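Local coordinates for protein beta-n-acetylhexosaminidase (PDB 4AZC) that probably removes terminal beta-linked N-acetylhexosamine residues from glycans as a glycoside hydrolase family 20 enzyme, here holding a bicyclic, sulfur-containing sugar analogue in its pocket, at residues A17-F22 and W329-S334; P224-D229 and K243-S248. All coordinates share one frame; numbering follows the deposited sequence. Where two conformers were deposited one is given.

Contact 1. Residues A17-F22 and W329-S334. With NGW ((2S,3aR,5R,6S,7R,7aR)-5-(hydroxymethyl)-2-methyl-2,3a,5,6,7,7a-hexahydro-1H-pyrano[3,2-d][1,3]thiazole-6,7-diol), chain K.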
loop_
_atom_site.group_PDB
_atom_site.type_symbol
_atom_site.label_atom_id
_atom_site.label_comp_id
_atom_site.label_asym_id
_atom_site.label_seq_id
_atom_site.Cartn_x
_atom_site.Cartn_y
_atom_site.Cartn_z
ATOM N N ALA B 17 -0.254 0.767 8.837
ATOM C CA ALA B 17 0.105 1.825 9.778
ATOM C C ALA B 17 -1.040 2.823 9.955
ATOM O O ALA B 17 -0.825 3.976 10.315
ATOM C CB ALA B 17 1.382 2.534 9.338
ATOM N N GLY B 18 -2.255 2.374 9.666
ATOM C CA GLY B 18 -3.463 3.138 9.960
ATOM C C GLY B 18 -4.039 2.672 11.286
ATOM O O GLY B 18 -4.361 3.490 12.151
ATOM N N ARG B 19 -4.161 1.354 11.452
ATOM C CA ARG B 19 -4.637 0.793 12.723
ATOM C C ARG B 19 -3.619 0.968 13.848
ATOM O O ARG B 19 -3.990 1.256 14.991
ATOM C CB ARG B 19 -4.988 -0.681 12.575
ATOM C CG ARG B 19 -6.280 -0.969 11.808
ATOM C CD ARG B 19 -6.660 -2.424 12.023
ATOM N NE ARG B 19 -7.899 -2.834 11.371
ATOM C CZ ARG B 19 -7.975 -3.424 10.187
ATOM N NH1 ARG B 19 -6.873 -3.658 9.481
ATOM N NH2 ARG B 19 -9.162 -3.792 9.710
ATOM N N LYS B 20 -2.343 0.826 13.510
ATOM C CA LYS B 20 -1.264 0.768 14.493
ATOM C C LYS B 20 -0.184 1.761 14.116
ATOM O O LYS B 20 0.119 1.926 12.936
ATOM C CB LYS B 20 -0.683 -0.654 14.532
ATOM C CG LYS B 20 0.441 -0.873 15.554
ATOM C CD LYS B 20 0.757 -2.352 15.709
ATOM C CE LYS B 20 1.933 -2.578 16.657
ATOM N NZ LYS B 20 1.677 -2.091 18.056
ATOM N N TYR B 21 0.390 2.437 15.110
ATOM C CA TYR B 21 1.475 3.388 14.835
ATOM C C TYR B 21 2.793 2.694 14.494
ATOM O O TYR B 21 3.173 1.716 15.151
ATOM C CB TYR B 21 1.664 4.360 16.008
ATOM C CG TYR B 21 2.735 5.403 15.771
ATOM C CD1 TYR B 21 2.447 6.587 15.088
ATOM C CD2 TYR B 21 4.037 5.212 16.248
ATOM C CE1 TYR B 21 3.429 7.546 14.878
ATOM C CE2 TYR B 21 5.026 6.161 16.035
ATOM C CZ TYR B 21 4.720 7.322 15.353
ATOM O OH TYR B 21 5.713 8.254 15.147
ATOM N N PHE B 22 3.481 3.212 13.472
ATOM C CA PHE B 22 4.847 2.795 13.119
ATOM C C PHE B 22 5.737 4.041 13.073
ATOM O O PHE B 22 5.332 5.069 12.517
ATOM C CB PHE B 22 4.882 2.112 11.742
ATOM C CG PHE B 22 4.419 0.672 11.738
ATOM C CD1 PHE B 22 3.066 0.355 11.728
ATOM C CD2 PHE B 22 5.345 -0.370 11.711
ATOM C CE1 PHE B 22 2.639 -0.974 11.707
ATOM C CE2 PHE B 22 4.936 -1.699 11.684
ATOM C CZ PHE B 22 3.569 -2.001 11.685
ATOM N N TRP B 329 -1.172 -6.949 8.512
ATOM C CA TRP B 329 -2.359 -6.272 9.042
ATOM C C TRP B 329 -2.323 -6.185 10.558
ATOM O O TRP B 329 -1.743 -7.046 11.234
ATOM C CB TRP B 329 -3.630 -6.990 8.603
ATOM C CG TRP B 329 -3.841 -7.024 7.121
ATOM C CD1 TRP B 329 -3.624 -8.087 6.289
ATOM C CD2 TRP B 329 -4.333 -5.957 6.292
ATOM N NE1 TRP B 329 -3.955 -7.750 4.998
ATOM C CE2 TRP B 329 -4.382 -6.448 4.969
ATOM C CE3 TRP B 329 -4.721 -4.635 6.538
ATOM C CZ2 TRP B 329 -4.818 -5.666 3.890
ATOM C CZ3 TRP B 329 -5.162 -3.853 5.461
ATOM C CH2 TRP B 329 -5.200 -4.374 4.153
ATOM N N ALA B 330 -2.949 -5.146 11.096
ATOM C CA ALA B 330 -2.900 -4.904 12.532
ATOM C C ALA B 330 -4.288 -4.898 13.181
ATOM O O ALA B 330 -4.596 -4.015 13.995
ATOM C CB ALA B 330 -2.144 -3.605 12.813
ATOM N N ASP B 331 -5.104 -5.899 12.840
ATOM C CA ASP B 331 -6.509 -5.999 13.312
ATOM C C ASP B 331 -6.653 -5.720 14.813
ATOM O O ASP B 331 -7.593 -5.043 15.246
ATOM C CB ASP B 331 -7.124 -7.361 12.957
ATOM C CG ASP B 331 -7.239 -7.592 11.449
ATOM O OD1 ASP B 331 -6.424 -7.048 10.669
ATOM O OD2 ASP B 331 -8.151 -8.337 11.033
ATOM N N ARG B 332 -5.705 -6.262 15.577
ATOM C CA ARG B 332 -5.550 -5.965 16.990
ATOM C C ARG B 332 -4.297 -5.085 17.116
ATOM O O ARG B 332 -3.183 -5.592 17.216
ATOM C CB ARG B 332 -5.402 -7.274 17.781
ATOM C CG ARG B 332 -6.646 -8.171 17.743
ATOM C CD ARG B 332 -6.345 -9.593 18.210
ATOM N NE ARG B 332 -5.933 -10.474 17.114
ATOM C CZ ARG B 332 -4.673 -10.805 16.840
ATOM N NH1 ARG B 332 -3.673 -10.341 17.576
ATOM N NH2 ARG B 332 -4.412 -11.611 15.828
ATOM N N PRO B 333 -4.475 -3.749 17.082
ATOM C CA PRO B 333 -3.269 -2.907 17.011
ATOM C C PRO B 333 -2.375 -2.940 18.246
ATOM O O PRO B 333 -1.234 -2.477 18.172
ATOM C CB PRO B 333 -3.824 -1.499 16.777
ATOM C CG PRO B 333 -5.241 -1.553 17.300
ATOM C CD PRO B 333 -5.716 -2.944 17.022
ATOM N N SER B 334 -2.876 -3.470 19.366
ATOM C CA SER B 334 -2.046 -3.562 20.575
ATOM C C SER B 334 -1.047 -4.719 20.506
ATOM O O SER B 334 -0.075 -4.730 21.257
ATOM C CB SER B 334 -2.885 -3.620 21.866
ATOM O OG SER B 334 -3.672 -4.792 21.904
HETATM O O4 NGW K . -7.031 -6.209 8.313
HETATM C C4 NGW K . -8.011 -6.796 7.471
HETATM C C3 NGW K . -8.425 -5.799 6.397
HETATM C C5 NGW K . -7.415 -8.041 6.809
HETATM O O3 NGW K . -8.928 -4.610 7.016
HETATM C C2 NGW K . -9.482 -6.441 5.462
HETATM N N2 NGW K . -9.698 -5.627 4.241
HETATM C C1 NGW K . -9.032 -7.835 4.956
HETATM C C7 NGW K . -8.485 -5.670 3.403
HETATM C C8 NGW K . -8.861 -5.355 1.957
HETATM S S1 NGW K . -7.874 -7.380 3.603
HETATM O O5 NGW K . -8.446 -8.666 6.019
HETATM C C6 NGW K . -6.917 -9.064 7.852
HETATM O O6 NGW K . -7.993 -9.436 8.725
#
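Arg19 and Asp331 meet at the bound bicyclic thiazolidine sugar and share its hydroxyls. The guanidinium gives its straightest bond from NH2 to NGW O3 (2.8 Å, 160° at the hydrogen), while NH1 makes two weak bonds, a bent one to NGW O4 at 2.8 Å and another to O3. Asp331 accepts from two ligand hydroxyls, one to each carboxylate oxygen: O4 to OD1, and O6 to OD2 at 2.6 Å. Between the two residues there is charge but no directed bond: Asp331 OD1 stands over a guanidinium face, 3.6 Å from Arg19 NH1. Salt bridges from Asp49 to NE and Asp16 to NH1 fix its plane. The Trp329 indole turns one face to NGW C5, and its CE3 lies at the edge of the guanidinium. Ala330 CB rests against Lys20 CB at 3.7 Å. With Lys20 CG anti to the backbone N (chi1 -178°), its tail runs beside Pro333, and a bend at the last torsion brings NZ to Pro333 O (2.9 Å), nearly in line with the carbonyl bond; Ala335 O also accepts. O4 thus receives from Arg19 and donates to Asp331, whose charges probably polarise it. This paired grip is consistent with recognition of a non-reducing terminal sugar.

Contact 2. Residues P224-D229 and K243-S248. With NGW ((2S,3aR,5R,6S,7R,7aR)-5-(hydroxymethyl)-2-methyl-2,3a,5,6,7,7a-hexahydro-1H-pyrano[3,2-d][1,3]thiazole-6,7-diol), chain K.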
loop_
_atom_site.group_PDB
_atom_site.type_symbol
_atom_site.label_atom_id
_atom_site.label_comp_id
_atom_site.label_asym_id
_atom_site.label_seq_id
_atom_site.Cartn_x
_atom_site.Cartn_y
_atom_site.Cartn_z
ATOM N N PRO B 224 -5.336 5.715 -9.607
ATOM C CA PRO B 224 -6.228 5.247 -8.544
ATOM C C PRO B 224 -6.109 3.745 -8.301
ATOM O O PRO B 224 -6.054 2.956 -9.250
ATOM C CB PRO B 224 -7.630 5.583 -9.074
ATOM C CG PRO B 224 -7.465 5.656 -10.558
ATOM C CD PRO B 224 -6.075 6.143 -10.810
ATOM N N MET B 225 -6.044 3.380 -7.020
ATOM C CA MET B 225 -6.102 1.997 -6.588
ATOM C C MET B 225 -7.268 1.882 -5.599
ATOM O O MET B 225 -7.530 2.814 -4.828
ATOM C CB MET B 225 -4.791 1.598 -5.910
ATOM C CG MET B 225 -4.584 0.086 -5.682
ATOM S SD MET B 225 -2.896 -0.195 -5.094
ATOM C CE MET B 225 -3.115 -0.887 -3.471
ATOM N N ALA B 226 -7.975 0.752 -5.655
ATOM C CA ALA B 226 -8.978 0.387 -4.638
ATOM C C ALA B 226 -8.953 -1.120 -4.427
ATOM O O ALA B 226 -8.454 -1.852 -5.290
ATOM C CB ALA B 226 -10.378 0.833 -5.056
ATOM N N PHE B 227 -9.462 -1.582 -3.281
ATOM C CA PHE B 227 -9.687 -3.029 -3.092
ATOM C C PHE B 227 -10.897 -3.471 -3.915
ATOM O O PHE B 227 -11.704 -2.648 -4.331
ATOM C CB PHE B 227 -9.832 -3.395 -1.614
ATOM C CG PHE B 227 -8.614 -3.069 -0.794
ATOM C CD1 PHE B 227 -7.430 -3.791 -0.963
ATOM C CD2 PHE B 227 -8.643 -2.035 0.132
ATOM C CE1 PHE B 227 -6.296 -3.492 -0.220
ATOM C CE2 PHE B 227 -7.515 -1.725 0.890
ATOM C CZ PHE B 227 -6.337 -2.451 0.712
ATOM N N ASN B 228 -11.008 -4.768 -4.172
ATOM C CA ASN B 228 -12.004 -5.271 -5.125
ATOM C C ASN B 228 -13.432 -5.312 -4.613
ATOM O O ASN B 228 -14.376 -5.314 -5.421
ATOM C CB ASN B 228 -11.612 -6.668 -5.625
ATOM C CG ASN B 228 -11.568 -7.708 -4.503
ATOM O OD1 ASN B 228 -10.586 -7.811 -3.782
ATOM N ND2 ASN B 228 -12.617 -8.510 -4.398
ATOM N N ASP B 229 -13.581 -5.366 -3.286
ATOM C CA ASP B 229 -14.868 -5.631 -2.616
ATOM C C ASP B 229 -16.097 -4.993 -3.264
ATOM O O ASP B 229 -17.057 -5.685 -3.616
ATOM C CB ASP B 229 -14.809 -5.183 -1.153
ATOM C CG ASP B 229 -13.711 -5.875 -0.371
ATOM O OD1 ASP B 229 -12.567 -5.937 -0.875
ATOM O OD2 ASP B 229 -13.995 -6.336 0.756
ATOM N N LYS B 243 -13.226 2.493 -15.019
ATOM C CA LYS B 243 -12.446 1.353 -15.543
ATOM C C LYS B 243 -10.936 1.526 -15.374
ATOM O O LYS B 243 -10.176 0.597 -15.621
ATOM C CB LYS B 243 -12.767 1.090 -17.026
ATOM C CG LYS B 243 -14.239 0.802 -17.329
ATOM C CD LYS B 243 -14.762 -0.396 -16.516
ATOM C CE LYS B 243 -16.148 -0.800 -16.971
ATOM N NZ LYS B 243 -17.105 0.348 -16.847
ATOM N N ASP B 244 -10.512 2.710 -14.945
ATOM C CA ASP B 244 -9.085 3.019 -14.812
ATOM C C ASP B 244 -8.493 2.644 -13.456
ATOM O O ASP B 244 -7.276 2.760 -13.245
ATOM C CB ASP B 244 -8.836 4.504 -15.113
ATOM C CG ASP B 244 -9.194 4.873 -16.551
ATOM O OD1 ASP B 244 -8.885 4.084 -17.467
ATOM O OD2 ASP B 244 -9.782 5.951 -16.765
ATOM N N VAL B 245 -9.346 2.209 -12.535
ATOM C CA VAL B 245 -8.899 1.892 -11.184
ATOM C C VAL B 245 -8.075 0.604 -11.210
ATOM O O VAL B 245 -8.535 -0.417 -11.737
ATOM C CB VAL B 245 -10.101 1.718 -10.215
ATOM C CG1 VAL B 245 -9.623 1.332 -8.819
ATOM C CG2 VAL B 245 -10.962 2.986 -10.159
ATOM N N LEU B 246 -6.870 0.660 -10.648
ATOM C CA LEU B 246 -6.087 -0.535 -10.361
ATOM C C LEU B 246 -6.736 -1.274 -9.192
ATOM O O LEU B 246 -6.875 -0.727 -8.103
ATOM C CB LEU B 246 -4.631 -0.168 -10.022
ATOM C CG LEU B 246 -3.673 -1.259 -9.529
ATOM C CD1 LEU B 246 -3.394 -2.281 -10.627
ATOM C CD2 LEU B 246 -2.374 -0.651 -9.044
ATOM N N ILE B 247 -7.129 -2.520 -9.420
ATOM C CA ILE B 247 -7.795 -3.314 -8.399
ATOM C C ILE B 247 -6.816 -4.120 -7.564
ATOM O O ILE B 247 -6.114 -4.982 -8.083
ATOM C CB ILE B 247 -8.826 -4.289 -9.029
ATOM C CG1 ILE B 247 -9.859 -3.524 -9.864
ATOM C CG2 ILE B 247 -9.503 -5.114 -7.951
ATOM C CD1 ILE B 247 -10.681 -2.498 -9.082
ATOM N N SER B 248 -6.780 -3.836 -6.266
ATOM C CA SER B 248 -6.106 -4.710 -5.309
ATOM C C SER B 248 -7.066 -5.866 -4.979
ATOM O O SER B 248 -7.999 -5.710 -4.177
ATOM C CB SER B 248 -5.705 -3.931 -4.048
ATOM O OG SER B 248 -5.020 -4.756 -3.120
HETATM O O4 NGW K . -7.031 -6.209 8.313
HETATM C C4 NGW K . -8.011 -6.796 7.471
HETATM C C3 NGW K . -8.425 -5.799 6.397
HETATM C C5 NGW K . -7.415 -8.041 6.809
HETATM O O3 NGW K . -8.928 -4.610 7.016
HETATM C C2 NGW K . -9.482 -6.441 5.462
HETATM N N2 NGW K . -9.698 -5.627 4.241
HETATM C C1 NGW K . -9.032 -7.835 4.956
HETATM C C7 NGW K . -8.485 -5.670 3.403
HETATM C C8 NGW K . -8.861 -5.355 1.957
HETATM S S1 NGW K . -7.874 -7.380 3.603
HETATM O O5 NGW K . -8.446 -8.666 6.019
HETATM C C6 NGW K . -6.917 -9.064 7.852
HETATM O O6 NGW K . -7.993 -9.436 8.725
#
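Pro224 opens the pairing of two parallel strands, its carbonyl oxygen receiving the amide of Leu246 (O to N, 2.8 Å), while its ring lies near Val245 CA and the carbonyl of Asp244. Met225 and Leu246 follow as neighbours in register, their side chains side by side and pointing the same way. With Met225 CG anti to the backbone N (chi1 -167°), the thioether runs along the leucine, SD 4.0 Å from Leu246 CD2, before the turn at SD carries CE to Ser248 CB. Ala226 uses both of its backbone polar atoms: N donates to Leu246 O at 3.1 Å, and O accepts from Ser248 N at 2.8 Å. Its methyl, on the face shared with Ile247, packs against Val245 CG1. Phe227 returns to the Met225 face. There Ser248 OG approaches the ring obliquely, 3.4 Å from Phe227 CD1, and bonds to Thr275. The ring methyl of the ligand, NGW C8, sits over the centre of one phenyl face, 3.6 Å from Phe227 CG. At Asn228 the ladder weakens: its N makes a long, bent bond to Ser248 O (3.2 Å, 125°), while CB touches Ile247 CG2 at 3.5 Å. The Asn228 amide group turns to the chain after the second strand, OD1 accepting from N of the pocket residue Trp250 and ND2 donating to Ser251 O. The alternating backbone bonds are those of a parallel beta ladder in the TIM barrel. Its chemistry is divided: main-chain bonds fix the strand end, leaving the phenyl face to offer an apolar surface to a methyl that probably stands in for that of a substrate's acetamido group.

In the fold
The two contacts lie in one family 20 catalytic domain, a TIM barrel, with centres about 23 Å apart. Along the chain, residues 17-22 come first, 224-229 and 243-248 follow, and 329-334 come last, so contact 2 falls within the span bridged by contact 1. Contact 1 joins the loops after strands 10-16 and 321-329, which pair in the closing part of the barrel sheet; contact 2 joins strands 223-227 and 246-249 of the same sheet. They converge at the ligand, where Trp329 CH2 lies 4.1 Å from Phe227 CZ. The pocket is thus assembled from distant sequence regions, one contact serving the sugar hydroxyls and the other the ligand methyl.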